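Local coordinates for acidocalcisomal pyrophosphatase (Trypanosoma brucei brucei, PDB 5CUY), which probably hydrolyses inorganic pyrophosphate to orthophosphate, using magnesium as its cofactor, at residues Ser199-Ile204 against Gln275-Thr280; Ala236-Ala241 against Ile249-Lys254; Gly271-Thr276 against Asp293-Val298; Leu283-Val288 against Gly320-Gly325; Ala297-Met302 against Val332-Ser337. The protein carries 1 engineered substitution. One frame throughout, in Å; residues are numbered along the deposited sequence.

How the interactions relate
Interactions 1, 2, 3 and 5 are buried, whereas interaction 4 lies at the surface. Interactions 3 and 5 share strand 296-299: one joins it antiparallel to strand 269-272, the other parallel to strand 326-335, within a single mixed sheet that interaction 4 also reaches. Interaction 1 continues from interaction 3 through Gln275 and Thr276 and replaces strand pairing by mixed backbone and side-chain bonds and aromatic packing. Interaction 2 is a hairpin of a different, antiparallel sheet; its Ile240 packs on Trp201 of interaction 1 and Ala272 of interaction 3. Asp296, one of three aspartates that bind magnesium, lies within interaction 3. Interaction 4 relies on apolar and CH-to-oxygen contacts, interaction 5 on parallel strand pairing and a buried carboxylate.

Interaction 1 of 5, residues Ser199-Ile204 against Gln275-Thr280; sequences SPWHDI and QTWEST
Gln275 takes hold of two successive carbonyls of the loop 199-204. Its backbone N donates to Trp201 O (2.8 Å), arriving in the plane of that carbonyl, and its side-chain NE2 donates to His202 O at 3.1 Å. The second bond is almost straight at the hydrogen (174°) and stays in the plane of the amide, yet the donor stands well above the carbonyl plane of His202. With CG beside the backbone N (chi1 -51°) and the chain extended beyond it, the side chain runs past the carbonyl of Ile204, CD lying 3.4 Å from Ile204 O; the amide's OE1 accepts from Leu206 N. A third bond runs the other way, from Trp201 NE1 to Thr276 O (3.2 Å), with the oxygen at the edge of the indole and near its plane.

The aromatic part is oblique. Trp201 CZ2 meets Trp277 CE3 at 3.5 Å, and the six-membered rings are inclined by 36°. His202 CE1 lies 3.3 Å above one face of the Trp201 indole, offset toward its rim, while Trp402 of helix 388-410 meets both rings and hydrogen-bonds His202 ND1. Inside the loop, Ser199 OG accepts from His202 N (3.1 Å) in an ST motif.

Ser153 O of the second subunit accepts from His202 NE2, and Phe152 of that subunit meets Trp277 edge-to-face. Residues 200-203 have helical backbone angles without regular helical bonds; the carbonyls of Trp201 and His202 find their donors in Gln275, so this buried loop is held by polar pairing as well as by its packed rings.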
# COMPACT_ATOMS: atom_id res chain seq x y z
N SER D 199 -28.64 16.67 12.05
CA SER D 199 -29.17 15.32 11.80
C SER D 199 -28.17 14.65 10.84
O SER D 199 -27.83 15.21 9.77
CB SER D 199 -30.56 15.40 11.13
OG SER D 199 -31.02 14.14 10.64
N PRO D 200 -27.61 13.49 11.25
CA PRO D 200 -26.66 12.83 10.36
C PRO D 200 -27.37 12.39 9.09
O PRO D 200 -26.76 12.25 8.04
CB PRO D 200 -26.17 11.67 11.21
CG PRO D 200 -27.38 11.39 12.10
CD PRO D 200 -27.75 12.76 12.52
N TRP D 201 -28.66 12.13 9.21
CA TRP D 201 -29.45 11.73 8.07
C TRP D 201 -29.75 12.94 7.13
O TRP D 201 -29.55 12.83 5.92
CB TRP D 201 -30.75 11.06 8.56
CG TRP D 201 -31.74 10.65 7.49
CD1 TRP D 201 -31.48 10.32 6.18
CD2 TRP D 201 -33.18 10.52 7.64
NE1 TRP D 201 -32.66 10.01 5.50
CE2 TRP D 201 -33.71 10.13 6.37
CE3 TRP D 201 -34.06 10.71 8.72
CZ2 TRP D 201 -35.09 9.93 6.15
CZ3 TRP D 201 -35.46 10.52 8.51
CH2 TRP D 201 -35.96 10.13 7.21
N HIS D 202 -30.18 14.08 7.66
CA HIS D 202 -30.49 15.18 6.76
C HIS D 202 -29.41 16.20 6.49
O HIS D 202 -29.40 16.79 5.42
CB HIS D 202 -31.70 15.96 7.23
CG HIS D 202 -32.88 15.11 7.50
ND1 HIS D 202 -33.48 14.35 6.53
CD2 HIS D 202 -33.58 14.89 8.64
CE1 HIS D 202 -34.51 13.69 7.05
NE2 HIS D 202 -34.59 14.01 8.33
N ASP D 203 -28.52 16.41 7.45
CA ASP D 203 -27.51 17.43 7.31
C ASP D 203 -26.13 17.11 6.72
O ASP D 203 -25.52 17.99 6.11
CB ASP D 203 -27.36 18.13 8.67
CG ASP D 203 -28.66 18.85 9.11
OD1 ASP D 203 -29.19 19.65 8.30
OD2 ASP D 203 -29.14 18.62 10.26
N ILE D 204 -25.63 15.88 6.90
CA ILE D 204 -24.32 15.50 6.38
C ILE D 204 -24.54 15.31 4.93
O ILE D 204 -25.35 14.50 4.56
CB ILE D 204 -23.87 14.18 6.97
CG1 ILE D 204 -23.81 14.30 8.48
CG2 ILE D 204 -22.54 13.77 6.36
CD1 ILE D 204 -23.04 13.19 9.12
N GLN D 275 -29.00 11.58 3.51
CA GLN D 275 -29.82 12.23 2.47
C GLN D 275 -30.31 11.26 1.39
O GLN D 275 -30.23 11.57 0.17
CB GLN D 275 -29.03 13.39 1.81
CG GLN D 275 -28.42 14.35 2.85
CD GLN D 275 -27.57 15.53 2.27
OE1 GLN D 275 -26.92 15.40 1.23
NE2 GLN D 275 -27.56 16.64 2.99
N THR D 276 -30.78 10.10 1.82
CA THR D 276 -31.29 9.08 0.89
C THR D 276 -32.57 8.54 1.47
O THR D 276 -32.74 8.57 2.68
CB THR D 276 -30.28 7.89 0.68
OG1 THR D 276 -30.15 7.16 1.90
CG2 THR D 276 -28.90 8.38 0.21
N TRP D 277 -33.48 8.07 0.63
CA TRP D 277 -34.77 7.56 1.09
C TRP D 277 -35.37 6.64 0.05
O TRP D 277 -35.60 7.04 -1.10
CB TRP D 277 -35.75 8.69 1.31
CG TRP D 277 -37.07 8.25 1.83
CD1 TRP D 277 -38.30 8.39 1.21
CD2 TRP D 277 -37.34 7.72 3.13
NE1 TRP D 277 -39.32 7.99 2.06
CE2 TRP D 277 -38.75 7.57 3.24
CE3 TRP D 277 -36.53 7.37 4.21
CZ2 TRP D 277 -39.36 7.08 4.40
CZ3 TRP D 277 -37.13 6.88 5.36
CH2 TRP D 277 -38.53 6.75 5.45
N GLU D 278 -35.63 5.41 0.47
CA GLU D 278 -36.23 4.43 -0.40
C GLU D 278 -37.67 4.32 0.05
O GLU D 278 -37.96 3.84 1.13
CB GLU D 278 -35.44 3.15 -0.25
CG GLU D 278 -34.09 3.29 -0.94
CD GLU D 278 -34.15 2.79 -2.38
OE1 GLU D 278 -33.79 1.62 -2.60
OE2 GLU D 278 -34.56 3.53 -3.30
N SER D 279 -38.58 4.78 -0.79
CA SER D 279 -39.98 4.84 -0.41
C SER D 279 -40.93 3.68 -0.65
O SER D 279 -40.98 3.12 -1.74
CB SER D 279 -40.61 6.09 -1.01
OG SER D 279 -42.02 6.04 -0.82
N THR D 280 -41.72 3.37 0.35
CA THR D 280 -42.69 2.30 0.19
C THR D 280 -43.81 2.83 -0.69
O THR D 280 -44.87 2.28 -0.72
CB THR D 280 -43.30 1.85 1.52
OG1 THR D 280 -43.74 3.00 2.24
CG2 THR D 280 -42.30 1.11 2.36

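Interaction 2 of 5, residues Ala236-Ala241 against Ile249-Lys254; sequences AKFEIA and IKQDIK
The ring of Phe238 carries Gln251 over one face, in a CH-pi contact whose CG sits 4.3 Å from the centroid and 28° off the normal. From there the glutamine, with CG anti to its own backbone N (chi1 -180°), runs on extended and carries the amide outward past the CE2/CZ side of the ring, with CD 3.6 Å from Phe238 CE2. Ring and amide planes are 32° apart, and Gln251 OE1 accepts from Tyr177 N. At the base of the ring, Phe238 CB touches Ile249 CG2 at 4.2 Å, and Ile249 also meets Ile240 on this same face of the sheet.

On the other face Glu239 and Lys250 lie side by side and point the same way; the charged ends, Glu239 OE1 and Lys250 NZ, remain at 4.3 Å, beyond a salt bridge. Ala241 CB packs on Lys250 CG. Beyond the paired residues Lys237 and Asp252 run alongside each other, with NZ and OD2 4.4 Å apart. Such spacing would give mild attraction rather than fixed ion pairs, partly offset by the approach of Glu239 OE2 to Asp252 OD2 (4.3 Å).

The backbones form an antiparallel hairpin. Glu239 and Lys250 make the hydrogen-bonded pair, with both N-to-O distances at 2.9 Å, flanked by the non-hydrogen-bonded pairs Phe238 with Gln251 and Ile240 with Ile249. Farther on, Asp252 N donates to Lys237 O at 2.8 Å.

Strand 249-254 lies between strand 238-240 and strand 182-189 in an antiparallel sheet, where Ile249 packs on Val183 and Tyr185; Gln251 rests on Pro258 of the short strand 257-258.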
# COMPACT_ATOMS: atom_id res chain seq x y z
N ALA D 236 -24.10 -6.38 17.58
CA ALA D 236 -25.08 -5.60 18.33
C ALA D 236 -25.74 -4.60 17.38
O ALA D 236 -25.06 -3.79 16.72
CB ALA D 236 -24.41 -4.88 19.49
N LYS D 237 -27.05 -4.63 17.34
CA LYS D 237 -27.80 -3.78 16.44
C LYS D 237 -27.94 -2.32 16.85
O LYS D 237 -28.41 -2.02 17.95
CB LYS D 237 -29.20 -4.36 16.22
CG LYS D 237 -29.28 -5.75 15.55
CD LYS D 237 -30.75 -6.00 15.18
CE LYS D 237 -31.01 -7.20 14.26
NZ LYS D 237 -32.52 -7.29 13.98
N PHE D 238 -27.54 -1.41 15.95
CA PHE D 238 -27.68 0.04 16.16
C PHE D 238 -28.30 0.59 14.88
O PHE D 238 -28.19 -0.04 13.85
CB PHE D 238 -26.34 0.72 16.37
CG PHE D 238 -25.63 0.31 17.60
CD1 PHE D 238 -24.83 -0.83 17.60
CD2 PHE D 238 -25.74 1.06 18.76
CE1 PHE D 238 -24.13 -1.19 18.76
CE2 PHE D 238 -25.04 0.71 19.92
CZ PHE D 238 -24.24 -0.41 19.92
N GLU D 239 -28.90 1.78 14.94
CA GLU D 239 -29.54 2.41 13.77
C GLU D 239 -29.80 3.94 13.88
O GLU D 239 -29.87 4.51 14.96
CB GLU D 239 -30.89 1.75 13.51
CG GLU D 239 -31.93 2.29 14.48
CD GLU D 239 -33.22 1.49 14.50
OE1 GLU D 239 -34.30 2.14 14.36
OE2 GLU D 239 -33.15 0.24 14.66
N ILE D 240 -29.95 4.58 12.73
CA ILE D 240 -30.26 6.00 12.70
C ILE D 240 -31.70 6.08 13.16
O ILE D 240 -32.54 5.34 12.68
CB ILE D 240 -30.18 6.61 11.28
CG1 ILE D 240 -28.72 6.75 10.84
CG2 ILE D 240 -30.83 7.93 11.26
CD1 ILE D 240 -28.58 7.16 9.38
N ALA D 241 -32.00 6.93 14.13
CA ALA D 241 -33.37 7.03 14.60
C ALA D 241 -34.17 7.92 13.65
O ALA D 241 -34.31 9.10 13.86
CB ALA D 241 -33.40 7.61 15.96
N ILE D 249 -28.05 8.28 16.39
CA ILE D 249 -28.01 6.83 16.35
C ILE D 249 -28.48 6.31 17.72
O ILE D 249 -28.16 6.92 18.74
CB ILE D 249 -26.61 6.34 16.03
CG1 ILE D 249 -26.38 6.55 14.53
CG2 ILE D 249 -26.46 4.87 16.41
CD1 ILE D 249 -25.02 6.37 14.11
N LYS D 250 -29.28 5.24 17.71
CA LYS D 250 -29.76 4.62 18.95
C LYS D 250 -29.55 3.13 18.81
O LYS D 250 -29.50 2.60 17.70
CB LYS D 250 -31.24 4.91 19.22
CG LYS D 250 -32.14 4.72 18.06
CD LYS D 250 -33.05 3.56 18.23
CE LYS D 250 -34.39 4.00 18.81
NZ LYS D 250 -35.56 3.11 18.39
N GLN D 251 -29.38 2.45 19.93
CA GLN D 251 -29.20 1.03 19.92
C GLN D 251 -30.59 0.36 19.79
O GLN D 251 -31.63 0.96 20.11
CB GLN D 251 -28.52 0.61 21.21
CG GLN D 251 -28.28 -0.85 21.31
CD GLN D 251 -27.12 -1.15 22.23
OE1 GLN D 251 -26.63 -0.27 22.95
NE2 GLN D 251 -26.65 -2.40 22.23
N ASP D 252 -30.60 -0.88 19.31
CA ASP D 252 -31.84 -1.60 19.14
C ASP D 252 -32.21 -2.37 20.41
O ASP D 252 -31.73 -3.46 20.68
CB ASP D 252 -31.73 -2.54 17.94
CG ASP D 252 -33.06 -3.14 17.59
OD1 ASP D 252 -33.97 -3.05 18.44
OD2 ASP D 252 -33.20 -3.70 16.47
N ILE D 253 -33.10 -1.79 21.18
CA ILE D 253 -33.53 -2.39 22.42
C ILE D 253 -35.01 -2.60 22.41
O ILE D 253 -35.76 -1.68 22.13
CB ILE D 253 -33.22 -1.50 23.60
CG1 ILE D 253 -31.93 -0.69 23.35
CG2 ILE D 253 -33.18 -2.37 24.87
CD1 ILE D 253 -30.65 -1.38 23.68
N LYS D 254 -35.44 -3.81 22.71
CA LYS D 254 -36.86 -4.11 22.77
C LYS D 254 -37.06 -4.67 24.17
O LYS D 254 -36.27 -5.50 24.64
CB LYS D 254 -37.26 -5.12 21.70
CG LYS D 254 -38.73 -4.94 21.24
CD LYS D 254 -39.12 -5.71 19.92
CE LYS D 254 -40.48 -5.22 19.28
NZ LYS D 254 -40.90 -5.98 18.02

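Interaction 3 of 5, residues Gly271-Thr276 against Asp293-Val298; sequences GAFPQT and DPVDAV
Phe273 packs against Ala297 beside the antiparallel pairing of strands 269-272 and 296-299, in the curled sheet of the pyrophosphatase barrel. Ring atom CE2 lies 3.6 Å from Ala297 CB. CG beside the backbone N (chi1 -72°) brings the CE2/CZ side of the ring to that methyl, and Ile395 of helix 388-410 also touches the ring. A smaller apolar contact brings Ala272 CB to within 4.1 Å of Pro294 CB.

Backbone bonds run alongside. Gly271 and Ala297 form a hydrogen-bonded pair, Gly271 N to Ala297 O at 3.0 Å and Ala297 N to Gly271 O at 2.9 Å; farther along, Phe273 N donates to Val295 O (3.1 Å).

At the polar edge, Asp296 joins Asp291 and Asp328 in binding the magnesium ion. Asp296 and Ala272 form a non-hydrogen-bonded pair next to the hydrogen-bonded pair of Gly271 and Ala297, which helps to place the aspartate's backbone at the metal. Past the strand, in the loop, Thr276 OG1, set between its own backbone N and carbonyl carbon (chi1 66°), serves both segments: it accepts from Val295 N at 3.0 Å and donates to Phe273 O at 2.6 Å.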
# COMPACT_ATOMS: atom_id res chain seq x y z
N GLY D 271 -23.67 0.27 7.41
CA GLY D 271 -24.29 1.55 7.73
C GLY D 271 -25.24 2.09 6.67
O GLY D 271 -25.86 1.32 5.93
N ALA D 272 -25.36 3.41 6.59
CA ALA D 272 -26.27 4.03 5.65
C ALA D 272 -25.73 5.30 4.97
O ALA D 272 -24.74 5.92 5.41
CB ALA D 272 -27.53 4.35 6.36
N PHE D 273 -26.42 5.70 3.89
CA PHE D 273 -26.05 6.92 3.15
C PHE D 273 -26.95 8.05 3.55
O PHE D 273 -28.17 7.97 3.43
CB PHE D 273 -26.16 6.73 1.63
CG PHE D 273 -25.10 5.87 1.06
CD1 PHE D 273 -23.76 6.19 1.22
CD2 PHE D 273 -25.42 4.70 0.37
CE1 PHE D 273 -22.76 5.37 0.70
CE2 PHE D 273 -24.42 3.88 -0.14
CZ PHE D 273 -23.10 4.23 0.03
N PRO D 274 -26.35 9.14 4.05
CA PRO D 274 -27.16 10.28 4.45
C PRO D 274 -27.93 10.81 3.26
O PRO D 274 -27.55 10.51 2.14
CB PRO D 274 -26.11 11.26 4.92
CG PRO D 274 -24.96 10.94 4.07
CD PRO D 274 -24.93 9.45 4.15
N GLN D 275 -29.00 11.58 3.51
CA GLN D 275 -29.82 12.23 2.47
C GLN D 275 -30.31 11.26 1.39
O GLN D 275 -30.23 11.57 0.17
CB GLN D 275 -29.03 13.39 1.81
CG GLN D 275 -28.42 14.35 2.85
CD GLN D 275 -27.57 15.53 2.27
OE1 GLN D 275 -26.92 15.40 1.23
NE2 GLN D 275 -27.56 16.64 2.99
N THR D 276 -30.78 10.10 1.82
CA THR D 276 -31.29 9.08 0.89
C THR D 276 -32.57 8.54 1.47
O THR D 276 -32.74 8.57 2.68
CB THR D 276 -30.28 7.89 0.68
OG1 THR D 276 -30.15 7.16 1.90
CG2 THR D 276 -28.90 8.38 0.21
N ASP D 293 -36.62 3.83 4.24
CA ASP D 293 -35.34 3.84 4.95
C ASP D 293 -34.19 4.31 4.06
O ASP D 293 -34.26 4.24 2.83
CB ASP D 293 -35.09 2.40 5.40
CG ASP D 293 -34.51 2.31 6.76
OD1 ASP D 293 -35.08 2.92 7.69
OD2 ASP D 293 -33.49 1.60 6.90
N PRO D 294 -33.11 4.84 4.66
CA PRO D 294 -31.95 5.31 3.90
C PRO D 294 -31.34 4.04 3.31
O PRO D 294 -31.51 2.95 3.87
CB PRO D 294 -31.07 5.93 4.98
CG PRO D 294 -32.04 6.42 5.98
CD PRO D 294 -33.00 5.25 6.07
N VAL D 295 -30.62 4.17 2.20
CA VAL D 295 -30.08 2.99 1.59
C VAL D 295 -28.91 2.53 2.39
O VAL D 295 -28.13 3.34 2.91
CB VAL D 295 -29.63 3.24 0.13
CG1 VAL D 295 -30.40 4.39 -0.46
CG2 VAL D 295 -28.14 3.46 0.05
N ASP D 296 -28.78 1.23 2.50
CA ASP D 296 -27.73 0.69 3.28
C ASP D 296 -26.41 0.49 2.56
O ASP D 296 -26.33 0.53 1.35
CB ASP D 296 -28.22 -0.63 3.90
CG ASP D 296 -29.31 -0.40 4.96
OD1 ASP D 296 -29.03 0.24 6.01
OD2 ASP D 296 -30.46 -0.86 4.76
N ALA D 297 -25.32 0.35 3.30
CA ALA D 297 -24.09 0.06 2.61
C ALA D 297 -23.22 -0.81 3.50
O ALA D 297 -23.43 -0.93 4.71
CB ALA D 297 -23.37 1.30 2.20
N VAL D 298 -22.27 -1.46 2.86
CA VAL D 298 -21.34 -2.34 3.50
C VAL D 298 -19.99 -1.83 3.04
O VAL D 298 -19.72 -1.86 1.88
CB VAL D 298 -21.58 -3.76 2.98
CG1 VAL D 298 -20.78 -4.77 3.77
CG2 VAL D 298 -23.03 -4.07 3.10

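Interaction 4 of 5, residues Leu283-Val288 against Gly320-Gly325; sequences LFEAGV and GMIDEG
Ile322 of strand 310-323 reaches Val288 with both branches of its side chain. CB points toward the segment 283-288. From it, CG2 meets Val288 CG2 at 3.8 Å, while CG1, beside the backbone N (chi1 -56°), leads to the closer contact. At the tip, CD1 presses on Val288 CG2 (3.5 Å), lies 4.1 Å from Val288 CG1, and is brushed by the carboxylate oxygen Glu285 OE2, also at 4.1 Å. The two side chains cross at about a right angle, and Met327 of strand 326-335 touches both.

The glycines bring the backbones together. Gly287 O is 3.1 Å from Gly325 CA, and Val288 CA makes a CA-H...O contact with Gly325 O at 3.2 Å; Gly325 also shares a backbone hydrogen bond with Thr289, the residue after Val288. Gly287 occupies the third position of a type II turn from Glu285 to Val288, closed by Val288 N donating to Glu285 O at 2.7 Å. Phe284 and Glu285 both face Val288, a classic beta bulge.

Between the two segments there is thus no conventional hydrogen bond: this surface contact joins the turn to the end of strand 310-323 by apolar touch and CH-to-oxygen approach.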
# COMPACT_ATOMS: atom_id res chain seq x y z
N LEU D 283 -42.30 2.44 -6.82
CA LEU D 283 -42.00 1.09 -7.27
C LEU D 283 -40.64 0.84 -7.92
O LEU D 283 -40.04 1.73 -8.54
CB LEU D 283 -43.09 0.62 -8.23
CG LEU D 283 -44.25 -0.21 -7.67
CD1 LEU D 283 -44.95 0.52 -6.53
CD2 LEU D 283 -45.19 -0.51 -8.80
N PHE D 284 -40.15 -0.39 -7.74
CA PHE D 284 -38.91 -0.87 -8.35
C PHE D 284 -39.45 -1.62 -9.57
O PHE D 284 -39.09 -1.33 -10.71
CB PHE D 284 -38.18 -1.85 -7.42
CG PHE D 284 -37.04 -2.59 -8.10
CD1 PHE D 284 -35.98 -1.89 -8.69
CD2 PHE D 284 -37.01 -3.99 -8.13
CE1 PHE D 284 -34.91 -2.59 -9.28
CE2 PHE D 284 -35.95 -4.68 -8.71
CZ PHE D 284 -34.90 -3.99 -9.29
N GLU D 285 -40.32 -2.59 -9.29
CA GLU D 285 -41.00 -3.41 -10.31
C GLU D 285 -42.30 -3.85 -9.65
O GLU D 285 -42.38 -3.90 -8.42
CB GLU D 285 -40.18 -4.65 -10.71
CG GLU D 285 -39.73 -5.52 -9.54
CD GLU D 285 -39.06 -6.81 -9.99
OE1 GLU D 285 -38.27 -6.79 -10.98
OE2 GLU D 285 -39.32 -7.86 -9.35
N ALA D 286 -43.33 -4.14 -10.44
CA ALA D 286 -44.60 -4.54 -9.87
C ALA D 286 -44.40 -5.52 -8.71
O ALA D 286 -43.62 -6.47 -8.81
CB ALA D 286 -45.49 -5.16 -10.96
N GLY D 287 -45.09 -5.26 -7.59
CA GLY D 287 -44.98 -6.12 -6.42
C GLY D 287 -43.87 -5.74 -5.45
O GLY D 287 -43.93 -6.05 -4.27
N VAL D 288 -42.86 -5.05 -5.98
CA VAL D 288 -41.71 -4.61 -5.20
C VAL D 288 -41.71 -3.10 -5.04
O VAL D 288 -41.75 -2.34 -6.01
CB VAL D 288 -40.41 -5.02 -5.89
CG1 VAL D 288 -39.21 -4.54 -5.10
CG2 VAL D 288 -40.39 -6.52 -6.04
N GLY D 320 -28.99 -6.53 -4.48
CA GLY D 320 -30.38 -6.27 -4.17
C GLY D 320 -31.15 -7.45 -3.61
O GLY D 320 -31.22 -8.52 -4.20
N MET D 321 -31.78 -7.24 -2.48
CA MET D 321 -32.52 -8.29 -1.84
C MET D 321 -34.00 -7.87 -1.70
O MET D 321 -34.32 -6.81 -1.18
CB MET D 321 -31.82 -8.53 -0.50
CG MET D 321 -32.40 -9.60 0.37
SD MET D 321 -31.23 -10.00 1.70
CE MET D 321 -31.82 -8.93 3.09
N ILE D 322 -34.92 -8.68 -2.20
CA ILE D 322 -36.34 -8.34 -2.09
C ILE D 322 -36.97 -9.16 -0.99
O ILE D 322 -36.89 -10.38 -1.01
CB ILE D 322 -37.12 -8.66 -3.39
CG1 ILE D 322 -36.49 -7.95 -4.60
CG2 ILE D 322 -38.59 -8.28 -3.17
CD1 ILE D 322 -37.26 -8.09 -5.86
N ASP D 323 -37.62 -8.50 -0.04
CA ASP D 323 -38.26 -9.22 1.05
C ASP D 323 -39.65 -8.66 1.33
O ASP D 323 -39.80 -7.51 1.71
CB ASP D 323 -37.40 -9.16 2.33
CG ASP D 323 -37.96 -10.03 3.45
OD1 ASP D 323 -39.18 -9.90 3.73
OD2 ASP D 323 -37.20 -10.84 4.03
N GLU D 324 -40.67 -9.49 1.12
CA GLU D 324 -42.05 -9.09 1.34
C GLU D 324 -42.42 -7.82 0.60
O GLU D 324 -42.87 -6.85 1.19
CB GLU D 324 -42.29 -8.94 2.83
CG GLU D 324 -42.09 -10.24 3.58
CD GLU D 324 -42.40 -10.09 5.04
OE1 GLU D 324 -41.69 -9.30 5.72
OE2 GLU D 324 -43.36 -10.76 5.52
N GLY D 325 -42.22 -7.84 -0.71
CA GLY D 325 -42.53 -6.70 -1.54
C GLY D 325 -41.63 -5.50 -1.40
O GLY D 325 -41.92 -4.46 -2.01

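Interaction 5 of 5, residues Ala297-Met302 against Val332-Ser337; sequences AVEIGM and VCISHS
Strands 297-299 and 332-335 run parallel with a twist of 42°, pairing Val298 with Val332 and Glu299 with Cys333 through Cys333 N to Val298 O (3.1 Å) and Ile300 N to Cys333 O (3.0 Å). The carboxylate of Glu299 extends this pairing. Its chain bends at chi2 and brings OE1 to Ser335 N across the contact (2.8 Å) and to Gly301 N in its own segment, also at 2.8 Å. The two N-H groups reach that oxygen from opposite faces of the carboxylate, 39° and 43° out of its plane, so both would help hold the buried group and probably favour its ionised form.

This is the parallel step of the mixed sheet, whose family barrel resembles the oligonucleotide-binding fold; strand 310-323 intervenes in sequence and lies antiparallel beside strand 326-335.

Apolar contacts lie along the pair. Ile300 CG2 meets Val332 CG1 at 4.1 Å, and the Ile300 and Ile334 side chains cross at about a right angle, Ile300 CG1 4.1 Å from Ile334 CB. Cys333 SG lies 4.2 Å from Ala297 CB. Ile300 also packs on Cys357 and Ile361 of helix 357-367. Where the strand ends, Ser335 OG accepts from Ser337 N at 3.2 Å, an ST turn.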
# COMPACT_ATOMS: atom_id res chain seq x y z
N ALA D 297 -25.32 0.35 3.30
CA ALA D 297 -24.09 0.06 2.61
C ALA D 297 -23.22 -0.81 3.50
O ALA D 297 -23.43 -0.93 4.71
CB ALA D 297 -23.37 1.30 2.20
N VAL D 298 -22.27 -1.46 2.86
CA VAL D 298 -21.34 -2.34 3.50
C VAL D 298 -19.99 -1.83 3.04
O VAL D 298 -19.72 -1.86 1.88
CB VAL D 298 -21.58 -3.76 2.98
CG1 VAL D 298 -20.78 -4.77 3.77
CG2 VAL D 298 -23.03 -4.07 3.10
N GLU D 299 -19.14 -1.30 3.90
CA GLU D 299 -17.87 -0.90 3.35
C GLU D 299 -16.86 -1.96 3.77
O GLU D 299 -16.71 -2.29 4.93
CB GLU D 299 -17.51 0.57 3.73
CG GLU D 299 -16.50 0.89 4.79
CD GLU D 299 -15.09 0.32 4.60
OE1 GLU D 299 -14.45 0.38 3.53
OE2 GLU D 299 -14.62 -0.20 5.62
N ILE D 300 -16.21 -2.50 2.75
CA ILE D 300 -15.29 -3.62 2.85
C ILE D 300 -13.83 -3.40 3.17
O ILE D 300 -13.05 -4.34 3.06
CB ILE D 300 -15.37 -4.41 1.54
CG1 ILE D 300 -14.75 -3.58 0.40
CG2 ILE D 300 -16.84 -4.72 1.24
CD1 ILE D 300 -14.81 -4.25 -1.00
N GLY D 301 -13.46 -2.19 3.55
CA GLY D 301 -12.07 -1.91 3.86
C GLY D 301 -11.59 -2.69 5.05
O GLY D 301 -12.41 -3.33 5.72
N MET D 302 -10.31 -2.61 5.36
CA MET D 302 -9.79 -3.38 6.47
C MET D 302 -10.01 -2.83 7.88
O MET D 302 -9.92 -3.60 8.86
CB MET D 302 -8.30 -3.64 6.27
CG MET D 302 -7.47 -2.42 6.45
SD MET D 302 -5.73 -2.53 5.92
CE MET D 302 -4.90 -2.29 7.56
N VAL D 332 -22.20 -1.91 -1.97
CA VAL D 332 -20.85 -2.32 -1.65
C VAL D 332 -19.98 -1.13 -1.92
O VAL D 332 -19.93 -0.66 -3.07
CB VAL D 332 -20.36 -3.45 -2.56
CG1 VAL D 332 -18.91 -3.84 -2.22
CG2 VAL D 332 -21.25 -4.63 -2.43
N CYS D 333 -19.29 -0.66 -0.91
CA CYS D 333 -18.41 0.50 -1.08
C CYS D 333 -17.14 0.26 -0.26
O CYS D 333 -17.02 -0.75 0.43
CB CYS D 333 -19.08 1.75 -0.55
SG CYS D 333 -19.30 1.66 1.29
N ILE D 334 -16.22 1.21 -0.33
CA ILE D 334 -14.98 1.14 0.41
C ILE D 334 -14.42 2.52 0.74
O ILE D 334 -14.43 3.44 -0.10
CB ILE D 334 -13.90 0.34 -0.38
CG1 ILE D 334 -12.62 0.24 0.46
CG2 ILE D 334 -13.61 1.01 -1.71
CD1 ILE D 334 -11.65 -0.58 -0.17
N SER D 335 -13.93 2.63 1.97
CA SER D 335 -13.34 3.81 2.58
C SER D 335 -12.18 4.31 1.73
O SER D 335 -11.34 3.54 1.34
CB SER D 335 -12.85 3.43 3.96
OG SER D 335 -11.92 4.34 4.47
N HIS D 336 -12.14 5.60 1.45
CA HIS D 336 -11.06 6.15 0.66
C HIS D 336 -9.72 6.02 1.40
O HIS D 336 -8.67 6.03 0.78
CB HIS D 336 -11.38 7.63 0.31
CG HIS D 336 -12.23 7.79 -0.92
ND1 HIS D 336 -11.74 7.61 -2.19
CD2 HIS D 336 -13.55 8.07 -1.07
CE1 HIS D 336 -12.72 7.76 -3.07
NE2 HIS D 336 -13.82 8.04 -2.42
N SER D 337 -9.74 5.90 2.71
CA SER D 337 -8.50 5.74 3.48
C SER D 337 -7.82 4.34 3.41
O SER D 337 -6.68 4.18 3.84
CB SER D 337 -8.77 6.03 4.95
OG SER D 337 -8.81 7.43 5.15